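Local atomic coordinates of methyltransferase type 12 (Clostridium thermocellum, PDB entry 3JWG), a protein that probably transfers a methyl group from S-adenosyl-L-methionine to the 2'-hydroxyl at the 3' end of small RNAs, here represented by its C-terminal methyltransferase domain. Residues Gln15-Thr20 with Ser200-Gly205; Ala23-Val28 with Thr135-Thr140; Asn42-Leu47 with Glu54-Val59; Asp71-Asp76 with Ile86-Ser91. All coordinates share one frame; numbering follows the deposited sequence.

Contact 1: residues Gln15-Thr20 with Ser200-Gly205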
loop_
_atom_site.group_PDB
_atom_site.type_symbol
_atom_site.label_atom_id
_atom_site.label_comp_id
_atom_site.label_asym_id
_atom_site.label_seq_id
_atom_site.Cartn_x
_atom_site.Cartn_y
_atom_site.Cartn_z
ATOM N N GLN A 15 -5.264 5.627 11.172
ATOM C CA GLN A 15 -6.501 4.865 11.088
ATOM C C GLN A 15 -7.419 5.467 10.031
ATOM O O GLN A 15 -8.159 4.750 9.360
ATOM C CB GLN A 15 -7.200 4.850 12.452
ATOM C CG GLN A 15 -8.589 4.229 12.449
ATOM C CD GLN A 15 -8.614 2.839 11.837
ATOM O OE1 GLN A 15 -7.917 1.931 12.297
ATOM N NE2 GLN A 15 -9.422 2.667 10.793
ATOM N N GLN A 16 -7.365 6.788 9.883
ATOM C CA GLN A 16 -8.192 7.473 8.897
ATOM C C GLN A 16 -7.610 7.210 7.515
ATOM O O GLN A 16 -8.349 7.015 6.550
ATOM C CB GLN A 16 -8.218 8.983 9.177
ATOM C CG GLN A 16 -9.363 9.751 8.506
ATOM C CD GLN A 16 -9.201 9.907 7.001
ATOM O OE1 GLN A 16 -8.192 10.425 6.520
ATOM N NE2 GLN A 16 -10.207 9.470 6.248
ATOM N N ARG A 17 -6.281 7.203 7.429
ATOM C CA ARG A 17 -5.595 6.959 6.163
ATOM C C ARG A 17 -5.906 5.558 5.651
ATOM O O ARG A 17 -6.225 5.367 4.475
ATOM C CB ARG A 17 -4.081 7.092 6.337
ATOM C CG ARG A 17 -3.288 6.733 5.083
ATOM C CD ARG A 17 -1.813 6.507 5.391
ATOM N NE ARG A 17 -1.629 5.431 6.363
ATOM C CZ ARG A 17 -0.447 5.005 6.796
ATOM N NH1 ARG A 17 0.669 5.561 6.341
ATOM N NH2 ARG A 17 -0.382 4.023 7.689
ATOM N N LEU A 18 -5.793 4.580 6.543
ATOM C CA LEU A 18 -6.062 3.196 6.186
ATOM C C LEU A 18 -7.533 3.032 5.848
ATOM O O LEU A 18 -7.884 2.275 4.948
ATOM C CB LEU A 18 -5.682 2.271 7.340
ATOM C CG LEU A 18 -4.217 2.359 7.770
ATOM C CD1 LEU A 18 -3.945 1.342 8.866
ATOM C CD2 LEU A 18 -3.311 2.114 6.577
ATOM N N GLY A 19 -8.388 3.745 6.578
ATOM C CA GLY A 19 -9.816 3.669 6.326
ATOM C C GLY A 19 -10.128 4.124 4.915
ATOM O O GLY A 19 -11.016 3.577 4.258
ATOM N N THR A 20 -9.395 5.129 4.449
ATOM C CA THR A 20 -9.581 5.652 3.102
ATOM C C THR A 20 -9.218 4.570 2.085
ATOM O O THR A 20 -9.914 4.383 1.093
ATOM C CB THR A 20 -8.689 6.878 2.850
ATOM O OG1 THR A 20 -9.064 7.936 3.743
ATOM C CG2 THR A 20 -8.834 7.344 1.413
ATOM N N SER A 200 -1.675 18.106 1.917
ATOM C CA SER A 200 -2.038 17.215 3.013
ATOM C C SER A 200 -0.818 16.387 3.398
ATOM O O SER A 200 0.163 16.351 2.662
ATOM C CB SER A 200 -3.197 16.303 2.586
ATOM O OG SER A 200 -2.881 15.589 1.401
ATOM N N PRO A 201 -0.864 15.709 4.556
ATOM C CA PRO A 201 0.251 14.883 5.037
ATOM C C PRO A 201 0.545 13.664 4.171
ATOM O O PRO A 201 1.679 13.176 4.123
ATOM C CB PRO A 201 -0.200 14.467 6.435
ATOM C CG PRO A 201 -1.195 15.532 6.823
ATOM C CD PRO A 201 -1.951 15.729 5.546
ATOM N N THR A 202 -0.485 13.175 3.495
ATOM C CA THR A 202 -0.356 11.986 2.666
ATOM C C THR A 202 -0.908 12.181 1.267
ATOM O O THR A 202 -1.860 12.935 1.054
ATOM C CB THR A 202 -1.099 10.796 3.328
ATOM O OG1 THR A 202 -0.507 10.527 4.602
ATOM C CG2 THR A 202 -1.018 9.548 2.462
ATOM N N GLN A 203 -0.301 11.503 0.304
ATOM C CA GLN A 203 -0.764 11.579 -1.067
ATOM C C GLN A 203 -1.022 10.148 -1.535
ATOM O O GLN A 203 -0.342 9.205 -1.108
ATOM C CB GLN A 203 0.254 12.312 -1.960
ATOM C CG GLN A 203 1.678 11.786 -1.940
ATOM C CD GLN A 203 2.646 12.660 -2.749
ATOM O OE1 GLN A 203 2.260 13.305 -3.732
ATOM N NE2 GLN A 203 3.915 12.656 -2.351
ATOM N N MET A 204 -2.030 9.980 -2.382
ATOM C CA MET A 204 -2.388 8.652 -2.855
ATOM C C MET A 204 -2.689 8.627 -4.340
ATOM O O MET A 204 -3.333 9.535 -4.872
ATOM C CB MET A 204 -3.597 8.146 -2.057
ATOM C CG MET A 204 -4.226 6.846 -2.547
ATOM S SD MET A 204 -5.655 6.413 -1.499
ATOM C CE MET A 204 -4.832 6.177 0.027
ATOM N N GLY A 205 -2.194 7.586 -5.006
ATOM C CA GLY A 205 -2.435 7.424 -6.423
ATOM C C GLY A 205 -3.240 6.146 -6.589
ATOM O O GLY A 205 -2.879 5.106 -6.031
#
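Arg17 and Thr20, on one side of helix 13-27, pack lightly on Thr202 and Met204 of strand 202-209, a helix-on-sheet contact at the antiparallel end of the Rossmann-like methyltransferase sheet. Two carbon contacts carry it. The aliphatic CD of Arg17 lies 4.3 Å from Thr202 CG2, and one helical turn on, Thr20 CG2 lies 4.4 Å from Met204 CE. Both strand residues have their side chains on the face that meets the helix; Gln203 between them takes the other face, where it touches helix 168-182. Met204 is extended through chi1 (172°) and chi2, which carries the thioether toward the helix, where a bend at chi3 (-63°) sets CE near Thr20. Threonine suits both places because its methyl can face the partner; beta-branching also favours the strand. On the helix, the Thr20 hydroxyl folds back and donates to Gln16 O at 3.0 Å, reaching that carbonyl from the face opposite the one used by Thr20 N. Arg17 packs its methylenes on the strand, while NH1 forms a salt bridge with Glu110, close to the magnesium site. With no hydrogen bond joining the segments, their adhesion is apolar; Arg17 NH1 and Thr20 OG1 find their partners outside this interface.

Contact 2: residues Ala23-Val28 with Thr135-Thr140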
loop_
_atom_site.group_PDB
_atom_site.type_symbol
_atom_site.label_atom_id
_atom_site.label_comp_id
_atom_site.label_asym_id
_atom_site.label_seq_id
_atom_site.Cartn_x
_atom_site.Cartn_y
_atom_site.Cartn_z
ATOM N N ALA A 23 -12.010 2.050 1.880
ATOM C CA ALA A 23 -13.156 2.598 1.157
ATOM C C ALA A 23 -12.927 2.571 -0.347
ATOM O O ALA A 23 -13.840 2.263 -1.113
ATOM C CB ALA A 23 -13.443 4.030 1.621
ATOM N N VAL A 24 -11.714 2.896 -0.783
ATOM C CA VAL A 24 -11.427 2.869 -2.213
ATOM C C VAL A 24 -11.593 1.441 -2.738
ATOM O O VAL A 24 -12.227 1.218 -3.776
ATOM C CB VAL A 24 -9.996 3.378 -2.516
ATOM C CG1 VAL A 24 -9.669 3.172 -3.992
ATOM C CG2 VAL A 24 -9.890 4.856 -2.167
ATOM N N LEU A 25 -11.027 0.478 -2.015
ATOM C CA LEU A 25 -11.126 -0.931 -2.398
ATOM C C LEU A 25 -12.594 -1.346 -2.524
ATOM O O LEU A 25 -13.004 -1.964 -3.514
ATOM C CB LEU A 25 -10.429 -1.799 -1.351
ATOM C CG LEU A 25 -8.910 -1.600 -1.288
ATOM C CD1 LEU A 25 -8.340 -2.278 -0.062
ATOM C CD2 LEU A 25 -8.290 -2.154 -2.563
ATOM N N LYS A 26 -13.383 -1.013 -1.510
ATOM C CA LYS A 26 -14.803 -1.342 -1.531
ATOM C C LYS A 26 -15.491 -0.642 -2.705
ATOM O O LYS A 26 -16.342 -1.235 -3.375
ATOM C CB LYS A 26 -15.457 -0.916 -0.212
ATOM C CG LYS A 26 -16.924 -1.315 -0.058
ATOM C CD LYS A 26 -17.102 -2.831 0.012
ATOM C CE LYS A 26 -18.560 -3.206 0.288
ATOM N NZ LYS A 26 -19.024 -2.643 1.597
ATOM N N SER A 27 -15.115 0.611 -2.963
ATOM C CA SER A 27 -15.727 1.374 -4.048
ATOM C C SER A 27 -15.511 0.719 -5.411
ATOM O O SER A 27 -16.335 0.883 -6.313
ATOM C CB SER A 27 -15.203 2.822 -4.073
ATOM O OG SER A 27 -13.931 2.929 -4.693
ATOM N N VAL A 28 -14.421 -0.030 -5.564
ATOM C CA VAL A 28 -14.158 -0.692 -6.840
ATOM C C VAL A 28 -14.556 -2.165 -6.798
ATOM O O VAL A 28 -14.299 -2.916 -7.734
ATOM C CB VAL A 28 -12.667 -0.564 -7.265
ATOM C CG1 VAL A 28 -12.293 0.912 -7.399
ATOM C CG2 VAL A 28 -11.759 -1.252 -6.259
ATOM N N THR A 135 -6.883 -2.925 -9.860
ATOM C CA THR A 135 -6.657 -1.668 -9.141
ATOM C C THR A 135 -5.391 -1.713 -8.286
ATOM O O THR A 135 -5.123 -2.707 -7.616
ATOM C CB THR A 135 -7.833 -1.348 -8.191
ATOM O OG1 THR A 135 -9.056 -1.295 -8.938
ATOM C CG2 THR A 135 -7.607 -0.004 -7.487
ATOM N N VAL A 136 -4.611 -0.636 -8.318
ATOM C CA VAL A 136 -3.412 -0.546 -7.485
ATOM C C VAL A 136 -3.540 0.759 -6.700
ATOM O O VAL A 136 -3.829 1.806 -7.278
ATOM C CB VAL A 136 -2.110 -0.496 -8.313
ATOM C CG1 VAL A 136 -0.917 -0.295 -7.380
ATOM C CG2 VAL A 136 -1.944 -1.783 -9.119
ATOM N N ILE A 137 -3.362 0.686 -5.389
ATOM C CA ILE A 137 -3.446 1.870 -4.540
ATOM C C ILE A 137 -2.085 2.098 -3.899
ATOM O O ILE A 137 -1.600 1.250 -3.145
ATOM C CB ILE A 137 -4.501 1.683 -3.423
ATOM C CG1 ILE A 137 -5.887 1.464 -4.046
ATOM C CG2 ILE A 137 -4.515 2.904 -2.511
ATOM C CD1 ILE A 137 -6.968 1.132 -3.027
ATOM N N VAL A 138 -1.460 3.231 -4.212
ATOM C CA VAL A 138 -0.148 3.556 -3.650
ATOM C C VAL A 138 -0.286 4.780 -2.762
ATOM O O VAL A 138 -0.785 5.819 -3.201
ATOM C CB VAL A 138 0.902 3.876 -4.750
ATOM C CG1 VAL A 138 2.264 4.118 -4.105
ATOM C CG2 VAL A 138 0.989 2.738 -5.760
ATOM N N SER A 139 0.139 4.649 -1.512
ATOM C CA SER A 139 0.072 5.749 -0.556
ATOM C C SER A 139 1.476 6.060 -0.055
ATOM O O SER A 139 2.244 5.154 0.275
ATOM C CB SER A 139 -0.825 5.366 0.627
ATOM O OG SER A 139 -0.885 6.404 1.589
ATOM N N THR A 140 1.807 7.346 0.006
ATOM C CA THR A 140 3.122 7.765 0.460
ATOM C C THR A 140 3.013 9.191 1.000
ATOM O O THR A 140 2.128 9.950 0.602
ATOM C CB THR A 140 4.143 7.706 -0.715
ATOM O OG1 THR A 140 5.479 7.850 -0.214
ATOM C CG2 THR A 140 3.858 8.800 -1.736
#
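Val24 sets CG1 anti to its backbone N (chi1 173°), and Ile137 answers with CG1 anti to its carbonyl carbon (chi1 -61°) and an extended chi2 of 174°, so the two side chains meet tip to tip. This is helix-on-sheet packing in the Rossmann-like methyltransferase fold: the last turn of helix 13-27 covers strand 135-141, which pairs with strand 105-109 on one side and with strand 202-209 on the other. The delta methyl of Ile137 is the focus, 3.5 Å from Val24 CG1 and 3.6 Å from Leu25 CD2, and Leu25 comes at it obliquely. A beta-branched isoleucine fits a strand well and still has one long arm to send between two helix residues, while Leu25 also touches Ala105 and Thr107 on the neighbouring strand 105-109. The strand's other face belongs to Val136 and Val138, whose side chains touch Phe207. Toward the helix end, Ser27 OG donates to Val24 O at 2.6 Å, occupying a carbonyl of the final turn with a side-chain partner. Val28, the first residue to leave helical geometry, ends the contact on a more exposed border, where its CG2 lies 3.8 Å from Thr135 OG1.

Contact 3: residues Asn42-Leu47 with Glu54-Val59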
loop_
_atom_site.group_PDB
_atom_site.type_symbol
_atom_site.label_atom_id
_atom_site.label_comp_id
_atom_site.label_asym_id
_atom_site.label_seq_id
_atom_site.Cartn_x
_atom_site.Cartn_y
_atom_site.Cartn_z
ATOM N N ASN A 42 -1.720 -3.507 9.993
ATOM C CA ASN A 42 -2.756 -2.556 10.378
ATOM C C ASN A 42 -3.885 -2.491 9.361
ATOM O O ASN A 42 -5.055 -2.378 9.735
ATOM C CB ASN A 42 -2.154 -1.169 10.605
ATOM C CG ASN A 42 -1.261 -1.125 11.823
ATOM O OD1 ASN A 42 -1.583 -1.713 12.854
ATOM N ND2 ASN A 42 -0.140 -0.423 11.718
ATOM N N LEU A 43 -3.541 -2.571 8.078
ATOM C CA LEU A 43 -4.552 -2.545 7.025
ATOM C C LEU A 43 -5.305 -3.879 7.025
ATOM O O LEU A 43 -6.528 -3.924 6.843
ATOM C CB LEU A 43 -3.903 -2.328 5.658
ATOM C CG LEU A 43 -4.897 -2.319 4.491
ATOM C CD1 LEU A 43 -5.841 -1.132 4.640
ATOM C CD2 LEU A 43 -4.147 -2.255 3.167
ATOM N N LEU A 44 -4.564 -4.964 7.231
ATOM C CA LEU A 44 -5.152 -6.297 7.274
ATOM C C LEU A 44 -6.283 -6.346 8.300
ATOM O O LEU A 44 -7.351 -6.893 8.027
ATOM C CB LEU A 44 -4.078 -7.331 7.633
ATOM C CG LEU A 44 -3.186 -7.914 6.530
ATOM C CD1 LEU A 44 -2.884 -6.894 5.460
ATOM C CD2 LEU A 44 -1.911 -8.431 7.163
ATOM N N SER A 45 -6.045 -5.771 9.476
ATOM C CA SER A 45 -7.052 -5.749 10.538
ATOM C C SER A 45 -8.349 -5.111 10.064
ATOM O O SER A 45 -9.434 -5.646 10.298
ATOM C CB SER A 45 -6.548 -4.971 11.759
ATOM O OG SER A 45 -5.354 -5.521 12.273
ATOM N N LEU A 46 -8.235 -3.955 9.412
ATOM C CA LEU A 46 -9.407 -3.238 8.918
ATOM C C LEU A 46 -10.145 -4.000 7.827
ATOM O O LEU A 46 -11.373 -3.959 7.751
ATOM C CB LEU A 46 -9.013 -1.856 8.379
ATOM C CG LEU A 46 -8.502 -0.794 9.356
ATOM C CD1 LEU A 46 -8.274 0.498 8.588
ATOM C CD2 LEU A 46 -9.508 -0.564 10.478
ATOM N N LEU A 47 -9.394 -4.678 6.968
ATOM C CA LEU A 47 -9.990 -5.452 5.886
ATOM C C LEU A 47 -10.831 -6.609 6.434
ATOM O O LEU A 47 -11.920 -6.898 5.924
ATOM C CB LEU A 47 -8.890 -5.982 4.960
ATOM C CG LEU A 47 -8.199 -4.907 4.112
ATOM C CD1 LEU A 47 -7.043 -5.516 3.326
ATOM C CD2 LEU A 47 -9.225 -4.279 3.162
ATOM N N GLU A 54 -13.033 -11.287 0.579
ATOM C CA GLU A 54 -12.933 -12.741 0.653
ATOM C C GLU A 54 -11.529 -13.271 0.905
ATOM O O GLU A 54 -11.354 -14.249 1.633
ATOM C CB GLU A 54 -13.499 -13.355 -0.631
ATOM C CG GLU A 54 -14.902 -12.854 -0.977
ATOM C CD GLU A 54 -15.583 -13.697 -2.043
ATOM O OE1 GLU A 54 -15.719 -14.921 -1.828
ATOM O OE2 GLU A 54 -15.987 -13.142 -3.088
ATOM N N GLN A 55 -10.533 -12.635 0.297
ATOM C CA GLN A 55 -9.146 -13.052 0.473
ATOM C C GLN A 55 -8.332 -11.821 0.812
ATOM O O GLN A 55 -8.368 -10.828 0.091
ATOM C CB GLN A 55 -8.607 -13.700 -0.804
ATOM C CG GLN A 55 -7.135 -14.118 -0.730
ATOM C CD GLN A 55 -6.850 -15.069 0.417
ATOM O OE1 GLN A 55 -7.596 -16.026 0.642
ATOM N NE2 GLN A 55 -5.763 -14.817 1.148
ATOM N N ILE A 56 -7.607 -11.906 1.917
ATOM C CA ILE A 56 -6.770 -10.820 2.407
ATOM C C ILE A 56 -5.370 -11.386 2.586
ATOM O O ILE A 56 -5.152 -12.264 3.420
ATOM C CB ILE A 56 -7.302 -10.314 3.761
ATOM C CG1 ILE A 56 -8.699 -9.706 3.561
ATOM C CG2 ILE A 56 -6.317 -9.323 4.382
ATOM C CD1 ILE A 56 -9.488 -9.545 4.849
ATOM N N THR A 57 -4.422 -10.883 1.804
ATOM C CA THR A 57 -3.058 -11.375 1.875
ATOM C C THR A 57 -2.049 -10.271 2.179
ATOM O O THR A 57 -2.017 -9.246 1.498
ATOM C CB THR A 57 -2.666 -12.050 0.552
ATOM O OG1 THR A 57 -3.585 -13.118 0.278
ATOM C CG2 THR A 57 -1.243 -12.598 0.627
ATOM N N GLY A 58 -1.230 -10.500 3.202
ATOM C CA GLY A 58 -0.212 -9.536 3.585
ATOM C C GLY A 58 1.168 -10.078 3.267
ATOM O O GLY A 58 1.466 -11.240 3.557
ATOM N N VAL A 59 2.011 -9.246 2.661
ATOM C CA VAL A 59 3.367 -9.647 2.297
ATOM C C VAL A 59 4.359 -8.623 2.852
ATOM O O VAL A 59 4.112 -7.419 2.799
ATOM C CB VAL A 59 3.538 -9.701 0.760
ATOM C CG1 VAL A 59 4.938 -10.165 0.404
ATOM C CG2 VAL A 59 2.494 -10.624 0.143
#
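Helix 42-47 and strand 55-59 run almost exactly antiparallel, at 174°, with their axes 9.0 Å apart at closest approach; Leu44 and Ile56 form the nearest CA pair, at 6.8 Å. The helix lies in the crossover connection of the beta-alpha-beta unit made with strands 32-36 and 55-60, against the sheet face that carries the Ile56 side chain. Ile56 fills the middle with both its branches. It holds CG1 opposite its carbonyl carbon (chi1 -64°), which sends CD1 against the base of Leu47, 3.6 Å from CB; CG2 touches both Leu47 CD1 and Leu44 CG, each at 4.0 Å. Leu44 and Ile56 slide past each other in opposite senses. Beyond them, the forked end of Leu44 rests over Gly58, with CD2 4.1 Å from its CA. Having no side chain, Gly58 lets the leucine methyls lie directly on its backbone. Thr57 faces the other side of the sheet and keeps its polarity there: Gln55 NE2 donates to its OG1 at 2.9 Å, and Tyr103 bonds to the same oxygen. The interface is thus apolar and buried, consistent with adhesion by dispersion and water exclusion, with the Thr57 hydroxyl and the Gln55 side-chain amide kept on the opposite face.

Contact 4: residues Asp71-Asp76 with Ile86-Ser91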
loop_
_atom_site.group_PDB
_atom_site.type_symbol
_atom_site.label_atom_id
_atom_site.label_comp_id
_atom_site.label_asym_id
_atom_site.label_seq_id
_atom_site.Cartn_x
_atom_site.Cartn_y
_atom_site.Cartn_z
ATOM N N ASP A 71 1.008 -12.031 15.400
ATOM C CA ASP A 71 0.751 -11.941 16.829
ATOM C C ASP A 71 -0.251 -10.823 17.094
ATOM O O ASP A 71 -1.171 -10.976 17.894
ATOM C CB ASP A 71 2.048 -11.673 17.595
ATOM C CG ASP A 71 1.829 -11.601 19.095
ATOM O OD1 ASP A 71 1.159 -12.506 19.641
ATOM O OD2 ASP A 71 2.330 -10.648 19.728
ATOM N N ARG A 72 -0.073 -9.701 16.404
ATOM C CA ARG A 72 -0.969 -8.563 16.561
ATOM C C ARG A 72 -2.365 -8.875 16.022
ATOM O O ARG A 72 -3.369 -8.407 16.556
ATOM C CB ARG A 72 -0.397 -7.343 15.839
ATOM C CG ARG A 72 -1.356 -6.179 15.789
ATOM C CD ARG A 72 -0.766 -4.977 15.078
ATOM N NE ARG A 72 -1.786 -3.951 14.887
ATOM C CZ ARG A 72 -2.895 -4.134 14.176
ATOM N NH1 ARG A 72 -3.116 -5.302 13.589
ATOM N NH2 ARG A 72 -3.788 -3.159 14.064
ATOM N N LEU A 73 -2.428 -9.668 14.959
ATOM C CA LEU A 73 -3.711 -10.029 14.366
ATOM C C LEU A 73 -4.377 -11.202 15.096
ATOM O O LEU A 73 -5.550 -11.492 14.870
ATOM C CB LEU A 73 -3.521 -10.373 12.884
ATOM C CG LEU A 73 -3.075 -9.221 11.976
ATOM C CD1 LEU A 73 -2.644 -9.762 10.629
ATOM C CD2 LEU A 73 -4.207 -8.225 11.818
ATOM N N LYS A 74 -3.624 -11.865 15.973
ATOM C CA LYS A 74 -4.141 -13.001 16.737
ATOM C C LYS A 74 -4.808 -14.005 15.807
ATOM O O LYS A 74 -5.847 -14.577 16.132
ATOM C CB LYS A 74 -5.155 -12.525 17.781
ATOM C CG LYS A 74 -4.592 -11.557 18.813
ATOM C CD LYS A 74 -3.432 -12.168 19.585
ATOM C CE LYS A 74 -2.838 -11.165 20.561
ATOM N NZ LYS A 74 -1.634 -11.699 21.252
ATOM N N ILE A 75 -4.193 -14.220 14.650
ATOM C CA ILE A 75 -4.728 -15.128 13.647
ATOM C C ILE A 75 -5.042 -16.537 14.153
ATOM O O ILE A 75 -6.113 -17.072 13.869
ATOM C CB ILE A 75 -3.768 -15.235 12.448
ATOM C CG1 ILE A 75 -3.469 -13.839 11.898
ATOM C CG2 ILE A 75 -4.397 -16.076 11.358
ATOM C CD1 ILE A 75 -2.552 -13.842 10.693
ATOM N N ASP A 76 -4.122 -17.136 14.904
ATOM C CA ASP A 76 -4.331 -18.489 15.415
ATOM C C ASP A 76 -5.459 -18.604 16.438
ATOM O O ASP A 76 -5.621 -19.648 17.070
ATOM C CB ASP A 76 -3.035 -19.036 16.026
ATOM C CG ASP A 76 -2.575 -18.244 17.236
ATOM O OD1 ASP A 76 -3.362 -18.103 18.194
ATOM O OD2 ASP A 76 -1.423 -17.764 17.234
ATOM N N ILE A 86 -7.543 -14.910 5.502
ATOM C CA ILE A 86 -6.246 -14.251 5.548
ATOM C C ILE A 86 -5.014 -15.136 5.373
ATOM O O ILE A 86 -4.962 -16.280 5.841
ATOM C CB ILE A 86 -6.118 -13.454 6.865
ATOM C CG1 ILE A 86 -4.870 -12.573 6.840
ATOM C CG2 ILE A 86 -6.065 -14.406 8.040
ATOM C CD1 ILE A 86 -4.866 -11.517 7.927
ATOM N N SER A 87 -4.020 -14.574 4.695
ATOM C CA SER A 87 -2.761 -15.249 4.424
ATOM C C SER A 87 -1.602 -14.258 4.550
ATOM O O SER A 87 -1.745 -13.077 4.229
ATOM C CB SER A 87 -2.781 -15.835 3.014
ATOM O OG SER A 87 -1.486 -16.245 2.620
ATOM N N LEU A 88 -0.459 -14.743 5.022
ATOM C CA LEU A 88 0.725 -13.901 5.178
ATOM C C LEU A 88 1.952 -14.674 4.726
ATOM O O LEU A 88 2.058 -15.869 4.986
ATOM C CB LEU A 88 0.918 -13.503 6.645
ATOM C CG LEU A 88 -0.108 -12.615 7.348
ATOM C CD1 LEU A 88 0.145 -12.645 8.845
ATOM C CD2 LEU A 88 -0.019 -11.201 6.823
ATOM N N PHE A 89 2.870 -14.003 4.039
ATOM C CA PHE A 89 4.102 -14.656 3.609
ATOM C C PHE A 89 5.208 -13.645 3.349
ATOM O O PHE A 89 4.947 -12.462 3.118
ATOM C CB PHE A 89 3.859 -15.554 2.381
ATOM C CG PHE A 89 3.624 -14.815 1.094
ATOM C CD1 PHE A 89 4.694 -14.441 0.284
ATOM C CD2 PHE A 89 2.329 -14.553 0.656
ATOM C CE1 PHE A 89 4.477 -13.824 -0.948
ATOM C CE2 PHE A 89 2.098 -13.936 -0.571
ATOM C CZ PHE A 89 3.173 -13.572 -1.377
ATOM N N GLN A 90 6.448 -14.117 3.410
ATOM C CA GLN A 90 7.608 -13.261 3.213
ATOM C C GLN A 90 8.037 -13.198 1.758
ATOM O O GLN A 90 7.917 -14.174 1.014
ATOM C CB GLN A 90 8.767 -13.755 4.089
ATOM C CG GLN A 90 9.970 -12.821 4.138
ATOM C CD GLN A 90 11.008 -13.248 5.165
ATOM O OE1 GLN A 90 12.006 -12.555 5.379
ATOM N NE2 GLN A 90 10.777 -14.389 5.808
ATOM N N SER A 91 8.526 -12.031 1.352
ATOM C CA SER A 91 8.994 -11.821 -0.008
ATOM C C SER A 91 9.885 -10.592 -0.078
ATOM O O SER A 91 9.683 -9.628 0.658
ATOM C CB SER A 91 7.823 -11.637 -0.973
ATOM O OG SER A 91 8.304 -11.311 -2.269
#
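Ile86 and Leu88 of strand 86-90 meet Leu73 and Ile75, which come from the region where helix 63-73 gives way to a turn. Ile86 comes first and uses two branches. With CG1 anti to the backbone N (chi1 -171°), its chain reaches CD1 out to Leu73 CD1, 3.9 Å away, while CG2 approaches Ile75 CG2 at 4.1 Å. Beta-branching thus lets one strand residue serve two partners. Ser87 points to the other face of the sheet, a position at which a small polar residue is well placed; its side chain touches Gln55 there, while its backbone bonds to Ile56 and Gly58 of the adjacent strand. Leu88 returns to the helix side. Its CD1 is pressed against Ile75 CD1 at 3.5 Å, tighter than ordinary carbon contact, and reaches Leu73 CD1 at a looser 4.4 Å; Leu88 also leans on Leu44. Phe89 turns its ring away again, onto Thr57 and Val59. Between the two helix-side partners, Lys74 leaves helical geometry with a positive phi of 51°, and the chain then swings Ile75 back to face the strand, while Lys74 NZ makes a salt bridge to Asp71 OD1 at 3.3 Å, whose hydrogen bond is weak. This is the edge of a Rossmann-like methyltransferase sheet, where helix 63-73 and the turn after it cover the outermost parallel strand with aliphatic side chains.

All four contacts pack helices, or the turn ending one, onto one mixed seven-stranded sheet. Contacts 1 and 2 share helix 13-27 and sit on neighbouring strands 202-209 and 135-141, their centres about 10 Å apart. Contacts 3 and 4 lie toward the other end, their centres about 9 Å apart, on adjacent strands 55-60 and 86-90; Ser45 is hydrogen-bonded to Arg72 between them. Leu18 and Leu25 of helix 13-27 touch Leu46 and Leu47, bridging the two pairs. Along the chain, contacts 3 and 4 follow in series inside contact 2, itself nested inside contact 1. Between the pairs run strand 105-109, ending in the magnesium ligand Ile109, and strand 32-36, followed by the ligand Gly37.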